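Intracellular protease/amidase (Salmonella enterica subsp. enterica serovar Typhimurium, PDB 4K2H) is of unknown function but belongs to the DJ-1/PfpI family, binds zinc in the crystal, and may act as a peptidase or amidase. Local coordinates at residues A87-V92 with H116-G121; E35-A40 with S60-A65. The protein carries 1 engineered substitution. One frame throughout, in Å; residues are numbered along the deposited sequence.

Contact 1. Residues A87-V92 with H116-G121; sequences AVIAFV and HGLLKG
Ile89 of helix 86-97 packs against His116 and Leu118 in a small, largely apolar surface contact between that helix and the loop joining helix 108-114 to strand 123-124. The evidence for its modest size is direct: the two segments bury 144 Å² together, the nearest pair of CA atoms, those of Ile89 and His116, stands 8.6 Å apart, and side chains alone bridge the gap. Ile89 splits its two branches between the two partners. The methyl CD1 reaches the imidazole, 3.6 Å from CD2 of His116, approaching the ring obliquely. With CG2 anti to the backbone N (chi1 -56° for CG1), the other branch is sent to Leu118, whose CD1 lies 4.2 Å from Ile89 CG2. Both partners cross the isoleucine at about a right angle. Between them, Gly117 ends helix 108-114 in a Schellman motif; its positive phi (71°) turns the chain out of the helix, with His116 just before the turn and Leu118 just after it. In the Rossmann-like DJ-1/PfpI fold, helix 86-97 leads from strand 69-72 of the parallel sheet into edge strand 101-104, and the contact joins it to the loop that leaves helix 108-114. The imidazole has a polar tie as well, because NE2 of His116 is hydrogen-bonded to Ala83 O at the end of helix 76-83, which helps hold the ring beside Ile89. Deeper in, Val88 and Phe91 of the same helix turn to strand 6-11, while Val92 and Leu119 both rest on Leu113 of helix 108-114.

Contact 2. Residues E35-A40 with S60-A65; sequences ETLACA and SERQQA
The edge region of the parallel sheet in this DJ-1/PfpI fold is tied to the loop that follows edge strand 57-58 by a bidentate salt bridge between Glu35 of strand 33-38 and Arg62. The guanidinium is gripped side-on: Arg62 NE donates to Glu35 OE1 at 2.7 Å, and Arg62 NH1 donates to Glu35 OE2 at 2.6 Å, the latter nearly straight at 166°. Both carboxylate oxygens use their syn lone pairs, and the two flat groups are nearly coplanar, their planes 24° apart. The two side chains approach from opposite directions, the glutamate extended beyond CG and the arginine bent at chi2 (-72°). The third nitrogen is also engaged, since Arg62 NH2 donates to the carbonyl O of Glu61 at 2.9 Å, from above the carbonyl plane. Beside the ion pair, the isobutyl end of Leu37 crosses the arginine at about a right angle at CG, with CD1 of Leu37 4.0 Å from CG of Arg62. At the far end of the contact two waters span the segments. Water 1 donates to Ala40 O and accepts from Ser60 N, each at 2.8 Å; water 2 likewise donates to Ala40 O and is hydrogen-bonded to Ser60 OG. With three bonds made by its three nitrogens, all with partners near its plane, the guanidinium is restrained against rotation, and the paired charges probably favour an ionised Glu35 while Leu37 packs against the CG methylene of Arg62.

Contacts 1 and 2 have centres 16 Å apart and follow one another along the chain, contact 2 closing before contact 1 opens. Helix 86-97 connects them, because its inner face meets contact 2: Phe91 CZ lies 4.0 Å from Leu37 CD1, Phe91 CE1 lies 3.7 Å from Arg62 O, and Val88 CG2 lies 3.9 Å from Cys39 SG. The helix thus touches the 35-40 and 60-65 segments through Val88 and Phe91 and the 116-121 loop through Ile89. Both contacts lie away from the zinc site of Glu16, Glu17 and His49, and within the two segments of each neither meets another protein chain of the assembly.

Contact 1. Residues A87-V92 with H116-G121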
ATOM      1  N   ALA A  87     -12.474 -17.312 -15.709  1.00 30.12           N
ATOM      2  CA  ALA A  87     -13.412 -16.763 -14.764  1.00 28.58           C
ATOM      3  C   ALA A  87     -13.193 -15.272 -14.587  1.00 27.59           C
ATOM      4  O   ALA A  87     -14.149 -14.529 -14.414  1.00 27.29           O
ATOM      5  CB  ALA A  87     -13.320 -17.471 -13.436  1.00 28.31           C
ATOM      6  N   VAL A  88     -11.943 -14.832 -14.665  1.00 27.40           N
ATOM      7  CA  VAL A  88     -11.637 -13.398 -14.650  1.00 27.23           C
ATOM      8  C   VAL A  88     -12.201 -12.701 -15.899  1.00 27.36           C
ATOM      9  O   VAL A  88     -12.857 -11.669 -15.810  1.00 26.68           O
ATOM     10  CB  VAL A  88     -10.125 -13.128 -14.554  1.00 26.94           C
ATOM     11  CG1 VAL A  88      -9.840 -11.630 -14.725  1.00 27.31           C
ATOM     12  CG2 VAL A  88      -9.580 -13.632 -13.222  1.00 26.46           C
ATOM     13  N   ILE A  89     -11.949 -13.286 -17.065  1.00 27.92           N
ATOM     14  CA  ILE A  89     -12.414 -12.696 -18.311  1.00 27.82           C
ATOM     15  C   ILE A  89     -13.952 -12.592 -18.261  1.00 28.66           C
ATOM     16  O   ILE A  89     -14.498 -11.532 -18.556  1.00 28.51           O
ATOM     17  CB  ILE A  89     -11.960 -13.499 -19.533  1.00 27.88           C
ATOM     18  CG1 ILE A  89     -10.417 -13.675 -19.574  1.00 28.09           C
ATOM     19  CG2 ILE A  89     -12.514 -12.890 -20.805  1.00 28.60           C
ATOM     20  CD1 ILE A  89      -9.552 -12.522 -19.102  1.00 28.31           C
ATOM     21  N   ALA A  90     -14.639 -13.656 -17.837  1.00 28.45           N
ATOM     22  CA  ALA A  90     -16.113 -13.607 -17.739  1.00 29.51           C
ATOM     23  C   ALA A  90     -16.622 -12.562 -16.760  1.00 29.81           C
ATOM     24  O   ALA A  90     -17.658 -11.933 -17.015  1.00 29.54           O
ATOM     25  CB  ALA A  90     -16.707 -14.962 -17.363  1.00 29.13           C
ATOM     26  N   PHE A  91     -15.947 -12.438 -15.615  1.00 29.45           N
ATOM     27  CA  PHE A  91     -16.353 -11.498 -14.576  1.00 29.43           C
ATOM     28  C   PHE A  91     -16.204 -10.064 -15.062  1.00 29.82           C
ATOM     29  O   PHE A  91     -17.106  -9.239 -14.901  1.00 30.39           O
ATOM     30  CB  PHE A  91     -15.470 -11.706 -13.355  1.00 28.54           C
ATOM     31  CG  PHE A  91     -15.880 -10.938 -12.131  1.00 27.88           C
ATOM     32  CD1 PHE A  91     -16.829 -11.453 -11.253  1.00 28.36           C
ATOM     33  CD2 PHE A  91     -15.246  -9.762 -11.795  1.00 28.23           C
ATOM     34  CE1 PHE A  91     -17.154 -10.804 -10.064  1.00 27.94           C
ATOM     35  CE2 PHE A  91     -15.589  -9.079 -10.624  1.00 28.71           C
ATOM     36  CZ  PHE A  91     -16.534  -9.619  -9.747  1.00 28.37           C
ATOM     37  N   VAL A  92     -15.062  -9.773 -15.651  1.00 29.59           N
ATOM     38  CA  VAL A  92     -14.826  -8.457 -16.236  1.00 30.63           C
ATOM     39  C   VAL A  92     -15.770  -8.170 -17.413  1.00 32.27           C
ATOM     40  O   VAL A  92     -16.245  -7.038 -17.569  1.00 31.64           O
ATOM     41  CB  VAL A  92     -13.372  -8.340 -16.695  1.00 31.38           C
ATOM     42  CG1 VAL A  92     -13.144  -7.107 -17.539  1.00 31.22           C
ATOM     43  CG2 VAL A  92     -12.453  -8.344 -15.475  1.00 31.76           C
ATOM     44  N   HIS A 116      -6.526  -9.243 -24.697  1.00 44.93           N
ATOM     45  CA  HIS A 116      -7.700 -10.023 -25.048  1.00 42.18           C
ATOM     46  C   HIS A 116      -8.630  -9.298 -25.988  1.00 43.57           C
ATOM     47  O   HIS A 116      -9.711  -9.807 -26.316  1.00 43.52           O
ATOM     48  CB  HIS A 116      -8.446 -10.411 -23.783  1.00 40.81           C
ATOM     49  CG  HIS A 116      -7.890 -11.628 -23.143  1.00 40.44           C
ATOM     50  ND1 HIS A 116      -7.757 -12.813 -23.824  1.00 41.79           N
ATOM     51  CD2 HIS A 116      -7.391 -11.846 -21.906  1.00 41.13           C
ATOM     52  CE1 HIS A 116      -7.207 -13.717 -23.030  1.00 41.85           C
ATOM     53  NE2 HIS A 116      -6.978 -13.156 -21.859  1.00 41.63           N
ATOM     54  N   GLY A 117      -8.219  -8.105 -26.418  1.00 44.28           N
ATOM     55  CA  GLY A 117      -9.012  -7.300 -27.332  1.00 43.32           C
ATOM     56  C   GLY A 117     -10.250  -6.711 -26.693  1.00 43.31           C
ATOM     57  O   GLY A 117     -11.249  -6.551 -27.366  1.00 45.51           O
ATOM     58  N   LEU A 118     -10.194  -6.399 -25.397  1.00 42.16           N
ATOM     59  CA  LEU A 118     -11.389  -5.992 -24.655  1.00 42.07           C
ATOM     60  C   LEU A 118     -11.378  -4.513 -24.308  1.00 40.00           C
ATOM     61  O   LEU A 118     -12.197  -4.061 -23.507  1.00 40.30           O
ATOM     62  CB  LEU A 118     -11.538  -6.808 -23.355  1.00 43.83           C
ATOM     63  CG  LEU A 118     -11.542  -8.348 -23.457  1.00 45.46           C
ATOM     64  CD1 LEU A 118     -11.661  -8.980 -22.076  1.00 45.55           C
ATOM     65  CD2 LEU A 118     -12.673  -8.833 -24.342  1.00 47.71           C
ATOM     66  N   LEU A 119     -10.476  -3.752 -24.916  1.00 39.07           N
ATOM     67  CA  LEU A 119     -10.409  -2.307 -24.643  1.00 39.81           C
ATOM     68  C   LEU A 119     -11.497  -1.533 -25.382  1.00 41.44           C
ATOM     69  O   LEU A 119     -11.903  -0.471 -24.914  1.00 40.13           O
ATOM     70  CB  LEU A 119      -9.023  -1.739 -24.921  1.00 38.62           C
ATOM     71  CG  LEU A 119      -8.055  -2.097 -23.782  1.00 38.91           C
ATOM     72  CD1 LEU A 119      -6.620  -1.778 -24.159  1.00 38.36           C
ATOM     73  CD2 LEU A 119      -8.440  -1.425 -22.463  1.00 38.42           C
ATOM     74  N   LYS A 120     -11.981  -2.095 -26.493  1.00 44.22           N
ATOM     75  CA  LYS A 120     -13.123  -1.552 -27.249  1.00 47.52           C
ATOM     76  C   LYS A 120     -12.804  -0.191 -27.815  1.00 46.77           C
ATOM     77  O   LYS A 120     -13.644   0.698 -27.804  1.00 47.75           O
ATOM     78  CB  LYS A 120     -14.401  -1.458 -26.388  1.00 49.37           C
ATOM     79  CG  LYS A 120     -15.061  -2.804 -26.136  1.00 52.55           C
ATOM     80  CD  LYS A 120     -16.373  -2.671 -25.380  1.00 55.29           C
ATOM     81  CE  LYS A 120     -16.134  -2.332 -23.923  1.00 56.85           C
ATOM     82  NZ  LYS A 120     -17.375  -1.916 -23.219  1.00 58.92           N
ATOM     83  N   GLY A 121     -11.576  -0.036 -28.294  1.00 47.43           N
ATOM     84  CA  GLY A 121     -11.096   1.248 -28.797  1.00 47.84           C
ATOM     85  C   GLY A 121     -10.892   2.313 -27.725  1.00 47.42           C
ATOM     86  O   GLY A 121     -10.566   3.438 -28.050  1.00 49.86           O
TER

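Contact 2. Residues E35-A40 with S60-A65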
ATOM      1  N   GLU A  35     -14.658  -5.709  -1.425  1.00 32.10           N
ATOM      2  CA  GLU A  35     -14.377  -7.147  -1.286  1.00 32.76           C
ATOM      3  C   GLU A  35     -13.168  -7.541  -2.111  1.00 29.54           C
ATOM      4  O   GLU A  35     -13.149  -7.341  -3.318  1.00 29.21           O
ATOM      5  CB  GLU A  35     -15.561  -7.980  -1.736  1.00 36.38           C
ATOM      6  CG  GLU A  35     -16.335  -8.621  -0.607  1.00 39.64           C
ATOM      7  CD  GLU A  35     -17.318  -9.673  -1.090  1.00 41.68           C
ATOM      8  OE1 GLU A  35     -17.556  -9.813  -2.304  1.00 41.90           O
ATOM      9  OE2 GLU A  35     -17.845 -10.388  -0.226  1.00 45.58           O
ATOM     10  N   THR A  36     -12.145  -8.064  -1.450  1.00 27.28           N
ATOM     11  CA  THR A  36     -11.018  -8.659  -2.158  1.00 25.89           C
ATOM     12  C   THR A  36     -11.466 -10.057  -2.613  1.00 26.09           C
ATOM     13  O   THR A  36     -12.047 -10.827  -1.843  1.00 26.25           O
ATOM     14  CB  THR A  36      -9.757  -8.742  -1.257  1.00 24.88           C
ATOM     15  OG1 THR A  36     -10.072  -9.404  -0.040  1.00 25.18           O
ATOM     16  CG2 THR A  36      -9.295  -7.391  -0.885  1.00 24.87           C
ATOM     17  N   LEU A  37     -11.231 -10.363  -3.877  1.00 26.07           N
ATOM     18  CA  LEU A  37     -11.602 -11.643  -4.419  1.00 26.53           C
ATOM     19  C   LEU A  37     -10.381 -12.320  -5.012  1.00 26.49           C
ATOM     20  O   LEU A  37      -9.735 -11.779  -5.918  1.00 27.19           O
ATOM     21  CB  LEU A  37     -12.650 -11.455  -5.513  1.00 26.77           C
ATOM     22  CG  LEU A  37     -13.946 -10.736  -5.077  1.00 27.67           C
ATOM     23  CD1 LEU A  37     -14.969 -10.716  -6.215  1.00 27.48           C
ATOM     24  CD2 LEU A  37     -14.592 -11.334  -3.828  1.00 28.03           C
ATOM     25  N   ALA A  38     -10.086 -13.518  -4.535  1.00 25.97           N
ATOM     26  CA  ALA A  38      -9.080 -14.354  -5.166  1.00 27.81           C
ATOM     27  C   ALA A  38      -9.673 -15.024  -6.393  1.00 28.48           C
ATOM     28  O   ALA A  38     -10.871 -15.180  -6.487  1.00 30.48           O
ATOM     29  CB  ALA A  38      -8.588 -15.419  -4.191  1.00 28.07           C
ATOM     30  N   CYS A  39      -8.851 -15.458  -7.322  1.00 30.03           N
ATOM     31  CA  CYS A  39      -9.399 -15.831  -8.633  1.00 33.49           C
ATOM     32  C   CYS A  39      -9.497 -17.306  -8.956  1.00 34.94           C
ATOM     33  O   CYS A  39     -10.205 -17.686  -9.889  1.00 37.58           O
ATOM     34  CB  CYS A  39      -8.644 -15.076  -9.709  1.00 34.19           C
ATOM     35  SG  CYS A  39      -8.908 -13.315  -9.412  1.00 35.59           S
ATOM     36  N   ALA A  40      -8.828 -18.145  -8.193  1.00 36.37           N
ATOM     37  CA  ALA A  40      -8.959 -19.567  -8.412  1.00 39.24           C
ATOM     38  C   ALA A  40      -9.480 -20.208  -7.115  1.00 39.97           C
ATOM     39  O   ALA A  40     -10.426 -19.688  -6.511  1.00 41.35           O
ATOM     40  CB  ALA A  40      -7.619 -20.148  -8.875  1.00 40.88           C
ATOM     41  N   SER A  60     -15.322 -17.490  -7.666  1.00 36.65           N
ATOM     42  CA  SER A  60     -16.270 -18.607  -7.763  1.00 38.53           C
ATOM     43  C   SER A  60     -17.527 -18.424  -6.918  1.00 39.53           C
ATOM     44  O   SER A  60     -18.561 -18.967  -7.258  1.00 38.93           O
ATOM     45  CB  SER A  60     -15.588 -19.921  -7.401  1.00 39.34           C
ATOM     46  OG  SER A  60     -15.152 -19.893  -6.049  1.00 41.83           O
ATOM     47  N   GLU A  61     -17.449 -17.647  -5.836  1.00 42.22           N
ATOM     48  CA  GLU A  61     -18.619 -17.304  -5.012  1.00 42.61           C
ATOM     49  C   GLU A  61     -19.347 -16.030  -5.448  1.00 42.39           C
ATOM     50  O   GLU A  61     -20.282 -15.595  -4.786  1.00 41.05           O
ATOM     51  CB  GLU A  61     -18.178 -17.111  -3.557  1.00 45.91           C
ATOM     52  CG  GLU A  61     -17.649 -18.375  -2.903  1.00 50.15           C
ATOM     53  CD  GLU A  61     -18.674 -19.492  -2.985  1.00 55.05           C
ATOM     54  OE1 GLU A  61     -19.819 -19.271  -2.532  1.00 59.32           O
ATOM     55  OE2 GLU A  61     -18.352 -20.569  -3.534  1.00 58.00           O
ATOM     56  N   ARG A  62     -18.929 -15.409  -6.541  1.00 42.12           N
ATOM     57  CA  ARG A  62     -19.496 -14.122  -6.911  1.00 41.69           C
ATOM     58  C   ARG A  62     -19.924 -14.057  -8.357  1.00 43.60           C
ATOM     59  O   ARG A  62     -19.926 -12.980  -8.967  1.00 42.16           O
ATOM     60  CB  ARG A  62     -18.469 -13.032  -6.626  1.00 39.73           C
ATOM     61  CG  ARG A  62     -18.162 -12.878  -5.144  1.00 38.83           C
ATOM     62  CD  ARG A  62     -19.340 -12.225  -4.441  1.00 38.38           C
ATOM     63  NE  ARG A  62     -19.081 -11.983  -3.022  1.00 38.37           N
ATOM     64  CZ  ARG A  62     -19.257 -12.889  -2.065  1.00 38.04           C
ATOM     65  NH1 ARG A  62     -19.011 -12.581  -0.810  1.00 38.30           N
ATOM     66  NH2 ARG A  62     -19.677 -14.103  -2.351  1.00 38.14           N
ATOM     67  N   GLN A  63     -20.320 -15.186  -8.918  1.00 45.87           N
ATOM     68  CA  GLN A  63     -20.535 -15.211 -10.362  1.00 50.03           C
ATOM     69  C   GLN A  63     -21.751 -14.421 -10.828  1.00 49.95           C
ATOM     70  O   GLN A  63     -21.759 -13.940 -11.970  1.00 51.90           O
ATOM     71  CB  GLN A  63     -20.592 -16.632 -10.917  1.00 53.14           C
ATOM     72  CG  GLN A  63     -20.218 -16.661 -12.397  1.00 54.89           C
ATOM     73  CD  GLN A  63     -20.729 -17.886 -13.115  1.00 57.50           C
ATOM     74  OE1 GLN A  63     -21.949 -18.095 -13.254  1.00 62.15           O
ATOM     75  NE2 GLN A  63     -19.804 -18.698 -13.592  1.00 54.81           N
ATOM     76  N   GLN A  64     -22.765 -14.287  -9.973  1.00 49.64           N
ATOM     77  CA  GLN A  64     -23.945 -13.438 -10.292  1.00 50.95           C
ATOM     78  C   GLN A  64     -23.941 -12.104  -9.555  1.00 46.89           C
ATOM     79  O   GLN A  64     -24.906 -11.336  -9.673  1.00 48.10           O
ATOM     80  CB  GLN A  64     -25.274 -14.161  -9.978  1.00 53.85           C
ATOM     81  CG  GLN A  64     -25.752 -15.085 -11.084  1.00 55.72           C
ATOM     82  CD  GLN A  64     -24.865 -16.309 -11.212  1.00 57.03           C
ATOM     83  OE1 GLN A  64     -24.651 -17.024 -10.237  1.00 57.14           O
ATOM     84  NE2 GLN A  64     -24.341 -16.552 -12.414  1.00 58.23           N
ATOM     85  N   ALA A  65     -22.889 -11.845  -8.778  1.00 42.61           N
ATOM     86  CA  ALA A  65     -22.772 -10.588  -8.052  1.00 40.52           C
ATOM     87  C   ALA A  65     -22.339  -9.522  -9.016  1.00 39.04           C
ATOM     88  O   ALA A  65     -21.553  -9.770  -9.921  1.00 37.13           O
ATOM     89  CB  ALA A  65     -21.757 -10.695  -6.930  1.00 40.95           C
TER
HETATM   90  O   HOH W   1     -12.643 -18.336  -7.423  1.00 30.94           O
HETATM   91  O   HOH W   2     -12.838 -20.977  -5.287  1.00 46.36           O